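PDB 4AKR: F-actin-capping protein subunit alpha from Dictyostelium discoideum, which caps the fast-growing barbed ends of actin filaments independently of calcium, blocking subunit exchange there without severing the filament. Local coordinates for residues E128-G133 with I152-Y157; S54-V59 with R166-W171; C173-G178 with S212-A217. All blocks are in the same frame, centred on the assembly; numbering follows the deposited sequence.

Contact 1: E128-G133 with I152-Y157; sequences EYYPNG and ISTCIY
Segment 128-133 carries the last two residues of helix 112-129 and the beta turn after them, and it meets strand 145-158 along residues 152-157. Tyr130 is the first residue to leave helical geometry. From it the chain folds through a type I beta turn closed by Gly133 N to Tyr130 O at 2.9 Å, with Pro131 at the second position, where its ring suits the phi of -42°. The turn sets Gly133 against Thr154, their CA atoms 4.4 Å apart. Gly133 suits this place because a CB on it would run into Tyr130 CB.

No direct hydrogen bond joins the segments, so side-chain packing and water carry the contact. Ile152 CG2 lies over one face of the Tyr130 ring, 4.1 Å from its centroid and 14° off the ring normal, a CH-pi contact. Thr154 CG2 reaches Tyr130 CD1 at 3.9 Å. The Tyr130 hydroxyl bonds to Glu232 and to a basic side chain of the other protein chain, while Trp167 meets the ring edge-to-face. An alanine here in place of Tyr130 would remove the ring face that Ile152 CG2 covers and the hydroxyl, and so would probably loosen the packing and cost Glu232 and the other chain's basic side chain a partner.

Thr154 OG1, anti to the backbone N (chi1 -176°), packs against the Asn132-Gly133 peptide. It hydrogen-bonds a water at 2.7 Å, and that water accepts from Asn132 N at 3.1 Å. A second water accepts from Cys155 N at 3.0 Å and donates only weakly to Asn132 O. Beta-branched Ile152 and Thr154 suit an extended strand, and both point toward segment 128-133. The arrangement is a helix-to-strand connection: the turn hands helix 112-129 over to strand 134-142, outermost in the sheet within this chain, which pairs antiparallel with strand 145-158.

Contact 2: S54-V59 with R166-W171; sequences SQMVSV and RWRSVW
The tight part of this contact lies where the end of helix 44-55 meets two arginines of strand 163-175. Arg166 and Arg168 are bent at chi3, which turns their guanidinium groups to the helix end. Arg168 NH1 donates to Ser54 O at 2.7 Å; the oxygen lies near the guanidinium plane, whereas the donor stands above the carbonyl plane. Arg166 NE gives the second bond, 2.7 Å to Gln55 OE1, with an N-H...O angle of 135°. Gln55, bent at chi2, crosses Arg166 with its amide 70° from the guanidinium plane, while its NE2 lies over one face of the Arg168 group. Gln55 O lies 3.2 Å above the Arg166 guanidinium plane; Arg166 makes no hydrogen bond to it, though its charge would probably favour the oxygen there, and Ser153 OG gives it a weak one.

The apolar end rests on one long, unbranched side chain: Met56 CE touches Val170 CG2 at 3.6 Å and Arg168 CB at 3.8 Å.

Packing is looser toward Val57 and Ser58. Val57 CG1 comes no closer to Arg166 NH2 than 4.2 Å, and a water accepts from both Arg166 NH2 and Ser58 N, linking the two segments on this side. Ser58 itself is exposed.

Met56, with positive phi (54°), is the C-prime residue of a Schellman motif, so the arrangement is a Schellman-capped helix C-terminus docked on the sheet.

Contact 3: C173-G178 with S212-A217; sequences CTFKPG and SPSADA
This is a small, mostly polar contact between two strand ends of the same antiparallel sheet, far from the centre of the chain. Segment 173-178 runs off strand 163-175, and segment 212-217 leaves strand 198-213 just before the long helix 217-248. Between these two strands in the sheet lies strand 181-194, so the contact bridges over its end.

Ser214 carries the contact. Its OG, anti to the backbone N (chi1 171°), donates to Lys176 O at 2.7 Å, from above the carbonyl plane. Ser214 OG also lies 3.6 Å from Phe175 CD2; the Phe175 ring also meets Tyr114 edge-to-face. A small hydroxyl suits this buried spot, being able to donate to Lys176 O and accept from water at once.

That water is gripped three times: it accepts from Gly178 N at 3.0 Å and donates to Ser214 OG at 2.6 Å and Ala215 O at 2.5 Å. Gly178 has phi 99°, where a CB would jam against the preceding carbonyl.

The aliphatic chain of Lys176 extends away from Ser214. The chemistry implies a join in which one serine hydroxyl and one water tie together the backbone polar groups of the two segments.

How the contacts relate
Contacts 1 and 2 are neighbours, partly buried near the middle of the chain, their centres 9 Å apart, and meet through the adjacent strands 145-158 and 163-175; Ser153 OG of contact 1 also hydrogen-bonds Met56 O of contact 2. Contact 3 uses strand 163-175 again, but about 25 Å from contact 2 between centres and at the exposed end of the sheet. Contact 2 lies closest to the middle of the chain and depends on arginines donating to a helix-end carbonyl and a glutamine side chain. Contact 1 relies on aromatic and aliphatic packing beside waters, near the other protein chain. Contact 3, the most peripheral, buries the least surface and rests on a hydroxyl and a water.

Contact 1: E128-G133 with I152-Y157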
loop_
_atom_site.group_PDB
_atom_site.type_symbol
_atom_site.label_atom_id
_atom_site.label_comp_id
_atom_site.label_asym_id
_atom_site.label_seq_id
_atom_site.Cartn_x
_atom_site.Cartn_y
_atom_site.Cartn_z
ATOM N N GLU A 128 -3.066 -28.462 -1.341
ATOM C CA GLU A 128 -1.683 -28.641 -0.925
ATOM C C GLU A 128 -0.919 -27.353 -0.622
ATOM O O GLU A 128 -0.201 -27.281 0.377
ATOM C CB GLU A 128 -0.923 -29.436 -1.989
ATOM C CG GLU A 128 0.571 -29.587 -1.720
ATOM C CD GLU A 128 0.891 -30.650 -0.683
ATOM O OE1 GLU A 128 0.689 -31.849 -0.977
ATOM O OE2 GLU A 128 1.347 -30.291 0.425
ATOM N N TYR A 129 -1.077 -26.328 -1.451
ATOM C CA TYR A 129 -0.320 -25.097 -1.230
ATOM C C TYR A 129 -1.066 -23.865 -0.733
ATOM O O TYR A 129 -0.444 -22.865 -0.382
ATOM C CB TYR A 129 0.447 -24.742 -2.505
ATOM C CG TYR A 129 1.407 -25.825 -2.920
ATOM C CD1 TYR A 129 0.993 -26.876 -3.737
ATOM C CD2 TYR A 129 2.724 -25.829 -2.458
ATOM C CE1 TYR A 129 1.862 -27.902 -4.087
ATOM C CE2 TYR A 129 3.604 -26.859 -2.798
ATOM C CZ TYR A 129 3.162 -27.889 -3.615
ATOM O OH TYR A 129 4.023 -28.899 -3.969
ATOM N N TYR A 130 -2.387 -23.925 -0.701
ATOM C CA TYR A 130 -3.157 -22.782 -0.246
ATOM C C TYR A 130 -4.173 -23.189 0.815
ATOM O O TYR A 130 -5.307 -23.539 0.504
ATOM C CB TYR A 130 -3.867 -22.122 -1.436
ATOM C CG TYR A 130 -2.940 -21.671 -2.549
ATOM C CD1 TYR A 130 -2.374 -20.401 -2.525
ATOM C CD2 TYR A 130 -2.628 -22.514 -3.624
ATOM C CE1 TYR A 130 -1.523 -19.969 -3.533
ATOM C CE2 TYR A 130 -1.774 -22.090 -4.648
ATOM C CZ TYR A 130 -1.226 -20.811 -4.591
ATOM O OH TYR A 130 -0.384 -20.354 -5.571
ATOM N N PRO A 131 -3.772 -23.139 2.092
ATOM C CA PRO A 131 -4.636 -23.501 3.224
ATOM C C PRO A 131 -6.087 -23.003 3.149
ATOM O O PRO A 131 -7.010 -23.792 3.323
ATOM C CB PRO A 131 -3.872 -22.959 4.440
ATOM C CG PRO A 131 -2.850 -21.979 3.847
ATOM C CD PRO A 131 -2.471 -22.639 2.561
ATOM N N ASN A 132 -6.307 -21.713 2.904
ATOM C CA ASN A 132 -7.682 -21.209 2.792
ATOM C C ASN A 132 -8.099 -20.955 1.349
ATOM O O ASN A 132 -9.054 -20.214 1.096
ATOM C CB ASN A 132 -7.869 -19.895 3.557
ATOM C CG ASN A 132 -7.613 -20.041 5.029
ATOM O OD1 ASN A 132 -7.993 -21.045 5.641
ATOM N ND2 ASN A 132 -6.974 -19.030 5.620
ATOM N N GLY A 133 -7.391 -21.562 0.406
ATOM C CA GLY A 133 -7.703 -21.333 -0.989
ATOM C C GLY A 133 -8.949 -22.005 -1.525
ATOM O O GLY A 133 -9.310 -23.095 -1.112
ATOM N N ILE A 152 -7.352 -19.354 -8.721
ATOM C CA ILE A 152 -7.118 -19.697 -7.322
ATOM C C ILE A 152 -7.141 -18.383 -6.554
ATOM O O ILE A 152 -6.532 -17.401 -6.985
ATOM C CB ILE A 152 -5.748 -20.383 -7.107
ATOM C CG1 ILE A 152 -5.660 -21.643 -7.981
ATOM C CG2 ILE A 152 -5.572 -20.728 -5.628
ATOM C CD1 ILE A 152 -4.496 -22.557 -7.670
ATOM N N SER A 153 -7.854 -18.349 -5.433
ATOM C CA SER A 153 -7.938 -17.121 -4.654
ATOM C C SER A 153 -8.030 -17.419 -3.171
ATOM O O SER A 153 -8.888 -18.183 -2.735
ATOM C CB SER A 153 -9.156 -16.299 -5.089
ATOM O OG SER A 153 -9.066 -14.970 -4.597
ATOM N N THR A 154 -7.145 -16.801 -2.395
ATOM C CA THR A 154 -7.131 -17.015 -0.962
ATOM C C THR A 154 -6.751 -15.734 -0.241
ATOM O O THR A 154 -5.822 -15.035 -0.641
ATOM C CB THR A 154 -6.134 -18.125 -0.570
ATOM O OG1 THR A 154 -6.231 -18.370 0.837
ATOM C CG2 THR A 154 -4.701 -17.711 -0.915
ATOM N N CYS A 155 -7.470 -15.446 0.838
ATOM C CA CYS A 155 -7.242 -14.241 1.607
ATOM C C CYS A 155 -7.193 -14.511 3.097
ATOM O O CYS A 155 -7.464 -15.622 3.556
ATOM C CB CYS A 155 -8.358 -13.243 1.325
ATOM S SG CYS A 155 -10.007 -13.908 1.706
ATOM N N ILE A 156 -6.841 -13.470 3.844
ATOM C CA ILE A 156 -6.770 -13.547 5.287
ATOM C C ILE A 156 -7.114 -12.176 5.849
ATOM O O ILE A 156 -6.792 -11.145 5.257
ATOM C CB ILE A 156 -5.372 -13.965 5.750
ATOM C CG1 ILE A 156 -5.361 -14.127 7.265
ATOM C CG2 ILE A 156 -4.353 -12.935 5.328
ATOM C CD1 ILE A 156 -4.086 -14.743 7.791
ATOM N N TYR A 157 -7.782 -12.161 6.991
ATOM C CA TYR A 157 -8.162 -10.899 7.593
ATOM C C TYR A 157 -8.211 -11.017 9.101
ATOM O O TYR A 157 -9.018 -11.757 9.656
ATOM C CB TYR A 157 -9.521 -10.448 7.050
ATOM C CG TYR A 157 -9.950 -9.067 7.502
ATOM C CD1 TYR A 157 -9.054 -7.997 7.494
ATOM C CD2 TYR A 157 -11.264 -8.822 7.910
ATOM C CE1 TYR A 157 -9.459 -6.711 7.883
ATOM C CE2 TYR A 157 -11.677 -7.546 8.296
ATOM C CZ TYR A 157 -10.772 -6.495 8.281
ATOM O OH TYR A 157 -11.179 -5.229 8.660
HETATM O O HOH W 1 -9.898 -17.021 1.560
HETATM O O HOH W 2 -4.258 -19.539 2.198
#

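Contact 2: S54-V59 with R166-W171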
loop_
_atom_site.group_PDB
_atom_site.type_symbol
_atom_site.label_atom_id
_atom_site.label_comp_id
_atom_site.label_asym_id
_atom_site.label_seq_id
_atom_site.Cartn_x
_atom_site.Cartn_y
_atom_site.Cartn_z
ATOM N N SER A 54 -12.762 -8.938 -9.713
ATOM C CA SER A 54 -11.315 -8.835 -9.883
ATOM C C SER A 54 -10.580 -9.374 -8.663
ATOM O O SER A 54 -9.442 -9.817 -8.767
ATOM C CB SER A 54 -10.900 -7.388 -10.184
ATOM O OG SER A 54 -11.396 -6.487 -9.216
ATOM N N GLN A 55 -11.239 -9.342 -7.511
ATOM C CA GLN A 55 -10.669 -9.870 -6.273
ATOM C C GLN A 55 -10.932 -11.372 -6.224
ATOM O O GLN A 55 -10.318 -12.098 -5.435
ATOM C CB GLN A 55 -11.338 -9.233 -5.057
ATOM C CG GLN A 55 -10.900 -7.822 -4.768
ATOM C CD GLN A 55 -9.505 -7.764 -4.178
ATOM O OE1 GLN A 55 -9.206 -8.451 -3.198
ATOM N NE2 GLN A 55 -8.647 -6.938 -4.766
ATOM N N MET A 56 -11.850 -11.831 -7.076
ATOM C CA MET A 56 -12.221 -13.236 -7.109
ATOM C C MET A 56 -12.629 -13.672 -5.696
ATOM O O MET A 56 -12.064 -14.604 -5.121
ATOM C CB MET A 56 -11.061 -14.101 -7.614
ATOM C CG MET A 56 -10.492 -13.673 -8.970
ATOM S SD MET A 56 -9.635 -15.003 -9.848
ATOM C CE MET A 56 -8.145 -15.158 -8.924
ATOM N N VAL A 57 -13.608 -12.967 -5.139
ATOM C CA VAL A 57 -14.118 -13.279 -3.815
ATOM C C VAL A 57 -14.736 -14.689 -3.818
ATOM O O VAL A 57 -15.130 -15.206 -4.858
ATOM C CB VAL A 57 -15.191 -12.244 -3.376
ATOM C CG1 VAL A 57 -14.564 -10.847 -3.276
ATOM C CG2 VAL A 57 -16.361 -12.241 -4.375
ATOM N N SER A 58 -14.796 -15.311 -2.648
ATOM C CA SER A 58 -15.360 -16.649 -2.516
ATOM C C SER A 58 -16.733 -16.568 -1.861
ATOM O O SER A 58 -17.040 -15.616 -1.141
ATOM C CB SER A 58 -14.446 -17.533 -1.673
ATOM O OG SER A 58 -14.418 -17.077 -0.335
ATOM N N VAL A 59 -17.560 -17.573 -2.125
ATOM C CA VAL A 59 -18.910 -17.626 -1.577
ATOM C C VAL A 59 -19.191 -19.036 -1.088
ATOM O O VAL A 59 -18.493 -19.983 -1.451
ATOM C CB VAL A 59 -19.967 -17.266 -2.651
ATOM C CG1 VAL A 59 -19.805 -15.823 -3.090
ATOM C CG2 VAL A 59 -19.821 -18.190 -3.856
ATOM N N ARG A 166 -4.111 -11.193 0.353
ATOM C CA ARG A 166 -4.777 -12.015 -0.640
ATOM C C ARG A 166 -3.744 -12.481 -1.643
ATOM O O ARG A 166 -2.750 -11.799 -1.887
ATOM C CB ARG A 166 -5.881 -11.232 -1.371
ATOM C CG ARG A 166 -6.622 -12.078 -2.409
ATOM C CD ARG A 166 -7.682 -11.297 -3.187
ATOM N NE ARG A 166 -8.910 -11.039 -2.431
ATOM C CZ ARG A 166 -9.755 -11.978 -2.008
ATOM N NH1 ARG A 166 -9.518 -13.263 -2.253
ATOM N NH2 ARG A 166 -10.861 -11.627 -1.363
ATOM N N TRP A 167 -3.972 -13.667 -2.188
ATOM C CA TRP A 167 -3.106 -14.241 -3.203
ATOM C C TRP A 167 -4.056 -14.665 -4.312
ATOM O O TRP A 167 -5.013 -15.402 -4.068
ATOM C CB TRP A 167 -2.340 -15.459 -2.668
ATOM C CG TRP A 167 -1.466 -16.132 -3.712
ATOM C CD1 TRP A 167 -1.879 -16.753 -4.864
ATOM C CD2 TRP A 167 -0.033 -16.251 -3.688
ATOM N NE1 TRP A 167 -0.793 -17.246 -5.551
ATOM C CE2 TRP A 167 0.349 -16.951 -4.852
ATOM C CE3 TRP A 167 0.963 -15.831 -2.794
ATOM C CZ2 TRP A 167 1.682 -17.241 -5.147
ATOM C CZ3 TRP A 167 2.289 -16.122 -3.091
ATOM C CH2 TRP A 167 2.633 -16.819 -4.257
ATOM N N ARG A 168 -3.802 -14.175 -5.518
ATOM C CA ARG A 168 -4.628 -14.505 -6.669
ATOM C C ARG A 168 -3.762 -15.081 -7.782
ATOM O O ARG A 168 -2.742 -14.499 -8.145
ATOM C CB ARG A 168 -5.340 -13.257 -7.200
ATOM C CG ARG A 168 -6.527 -12.800 -6.395
ATOM C CD ARG A 168 -7.028 -11.459 -6.902
ATOM N NE ARG A 168 -6.121 -10.382 -6.512
ATOM C CZ ARG A 168 -6.184 -9.142 -6.977
ATOM N NH1 ARG A 168 -7.113 -8.811 -7.862
ATOM N NH2 ARG A 168 -5.324 -8.231 -6.556
ATOM N N SER A 169 -4.173 -16.231 -8.302
ATOM C CA SER A 169 -3.477 -16.889 -9.404
ATOM C C SER A 169 -4.502 -17.209 -10.482
ATOM O O SER A 169 -5.561 -17.769 -10.194
ATOM C CB SER A 169 -2.816 -18.199 -8.954
ATOM O OG SER A 169 -1.672 -17.975 -8.160
ATOM N N VAL A 170 -4.200 -16.826 -11.718
ATOM C CA VAL A 170 -5.081 -17.119 -12.844
ATOM C C VAL A 170 -4.205 -17.673 -13.955
ATOM O O VAL A 170 -3.412 -16.939 -14.565
ATOM C CB VAL A 170 -5.825 -15.859 -13.353
ATOM C CG1 VAL A 170 -6.589 -16.189 -14.625
ATOM C CG2 VAL A 170 -6.797 -15.352 -12.285
ATOM N N TRP A 171 -4.319 -18.981 -14.181
ATOM C CA TRP A 171 -3.550 -19.667 -15.218
ATOM C C TRP A 171 -4.462 -20.073 -16.352
ATOM O O TRP A 171 -5.457 -20.776 -16.150
ATOM C CB TRP A 171 -2.864 -20.922 -14.671
ATOM C CG TRP A 171 -1.673 -20.645 -13.811
ATOM C CD1 TRP A 171 -1.666 -20.407 -12.468
ATOM C CD2 TRP A 171 -0.317 -20.505 -14.252
ATOM N NE1 TRP A 171 -0.390 -20.124 -12.044
ATOM C CE2 TRP A 171 0.457 -20.175 -13.119
ATOM C CE3 TRP A 171 0.318 -20.620 -15.498
ATOM C CZ2 TRP A 171 1.834 -19.959 -13.189
ATOM C CZ3 TRP A 171 1.687 -20.405 -15.572
ATOM C CH2 TRP A 171 2.432 -20.077 -14.420
HETATM O O HOH W 3 -12.836 -13.767 -0.874
#

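Contact 3: C173-G178 with S212-A217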
loop_
_atom_site.group_PDB
_atom_site.type_symbol
_atom_site.label_atom_id
_atom_site.label_comp_id
_atom_site.label_asym_id
_atom_site.label_seq_id
_atom_site.Cartn_x
_atom_site.Cartn_y
_atom_site.Cartn_z
ATOM N N CYS A 173 -4.667 -22.141 -19.725
ATOM C CA CYS A 173 -4.007 -23.207 -20.468
ATOM C C CYS A 173 -4.686 -23.524 -21.795
ATOM O O CYS A 173 -5.848 -23.947 -21.826
ATOM C CB CYS A 173 -3.957 -24.464 -19.606
ATOM S SG CYS A 173 -3.532 -24.125 -17.883
ATOM N N THR A 174 -3.943 -23.343 -22.885
ATOM C CA THR A 174 -4.464 -23.585 -24.226
ATOM C C THR A 174 -3.749 -24.746 -24.912
ATOM O O THR A 174 -2.529 -24.903 -24.795
ATOM C CB THR A 174 -4.336 -22.320 -25.093
ATOM O OG1 THR A 174 -5.021 -21.232 -24.459
ATOM C CG2 THR A 174 -4.962 -22.550 -26.451
ATOM N N PHE A 175 -4.507 -25.562 -25.636
ATOM C CA PHE A 175 -3.920 -26.720 -26.303
ATOM C C PHE A 175 -4.814 -27.407 -27.329
ATOM O O PHE A 175 -6.037 -27.292 -27.295
ATOM C CB PHE A 175 -3.509 -27.747 -25.251
ATOM C CG PHE A 175 -4.649 -28.209 -24.378
ATOM C CD1 PHE A 175 -5.042 -27.459 -23.270
ATOM C CD2 PHE A 175 -5.337 -29.385 -24.669
ATOM C CE1 PHE A 175 -6.108 -27.877 -22.458
ATOM C CE2 PHE A 175 -6.406 -29.816 -23.862
ATOM C CZ PHE A 175 -6.788 -29.058 -22.756
ATOM N N LYS A 176 -4.170 -28.110 -28.253
ATOM C CA LYS A 176 -4.863 -28.883 -29.279
ATOM C C LYS A 176 -5.027 -30.237 -28.586
ATOM O O LYS A 176 -4.050 -30.821 -28.122
ATOM C CB LYS A 176 -3.977 -29.026 -30.521
ATOM C CG LYS A 176 -4.595 -29.810 -31.677
ATOM C CD LYS A 176 -3.640 -29.847 -32.875
ATOM C CE LYS A 176 -4.286 -30.445 -34.121
ATOM N NZ LYS A 176 -3.382 -30.324 -35.308
ATOM N N PRO A 177 -6.264 -30.737 -28.480
ATOM C CA PRO A 177 -6.446 -32.027 -27.813
ATOM C C PRO A 177 -5.801 -33.243 -28.469
ATOM O O PRO A 177 -6.003 -33.494 -29.651
ATOM C CB PRO A 177 -7.970 -32.152 -27.707
ATOM C CG PRO A 177 -8.474 -31.301 -28.833
ATOM C CD PRO A 177 -7.561 -30.114 -28.793
ATOM N N GLY A 178 -5.014 -33.979 -27.682
ATOM C CA GLY A 178 -4.370 -35.193 -28.163
ATOM C C GLY A 178 -2.916 -35.143 -28.596
ATOM O O GLY A 178 -2.240 -36.175 -28.632
ATOM N N SER A 212 3.982 -27.684 -21.632
ATOM C CA SER A 212 3.967 -29.101 -21.296
ATOM C C SER A 212 3.197 -29.905 -22.354
ATOM O O SER A 212 2.434 -29.346 -23.147
ATOM C CB SER A 212 3.371 -29.295 -19.894
ATOM O OG SER A 212 2.208 -28.515 -19.725
ATOM N N PRO A 213 3.394 -31.233 -22.379
ATOM C CA PRO A 213 2.749 -32.148 -23.329
ATOM C C PRO A 213 1.220 -32.219 -23.312
ATOM O O PRO A 213 0.596 -32.257 -22.254
ATOM C CB PRO A 213 3.365 -33.504 -22.981
ATOM C CG PRO A 213 4.668 -33.157 -22.345
ATOM C CD PRO A 213 4.311 -31.972 -21.496
ATOM N N SER A 214 0.632 -32.258 -24.501
ATOM C CA SER A 214 -0.811 -32.374 -24.649
ATOM C C SER A 214 -1.104 -33.766 -25.205
ATOM O O SER A 214 -0.946 -33.998 -26.406
ATOM C CB SER A 214 -1.342 -31.323 -25.618
ATOM O OG SER A 214 -2.710 -31.558 -25.913
ATOM N N ALA A 215 -1.510 -34.686 -24.329
ATOM C CA ALA A 215 -1.821 -36.062 -24.716
ATOM C C ALA A 215 -3.207 -36.440 -24.193
ATOM O O ALA A 215 -4.189 -35.732 -24.442
ATOM C CB ALA A 215 -0.768 -37.008 -24.142
ATOM N N ASP A 216 -3.289 -37.560 -23.478
ATOM C CA ASP A 216 -4.554 -37.991 -22.900
ATOM C C ASP A 216 -4.917 -37.017 -21.773
ATOM O O ASP A 216 -4.051 -36.585 -21.015
ATOM C CB ASP A 216 -4.446 -39.424 -22.361
ATOM C CG ASP A 216 -3.300 -39.601 -21.384
ATOM O OD1 ASP A 216 -2.146 -39.821 -21.825
ATOM O OD2 ASP A 216 -3.554 -39.508 -20.165
ATOM N N ALA A 217 -6.200 -36.672 -21.687
ATOM C CA ALA A 217 -6.728 -35.734 -20.692
ATOM C C ALA A 217 -6.078 -35.811 -19.311
ATOM O O ALA A 217 -5.613 -34.794 -18.783
ATOM C CB ALA A 217 -8.240 -35.912 -20.570
HETATM O O HOH W 4 -4.389 -33.234 -24.798
#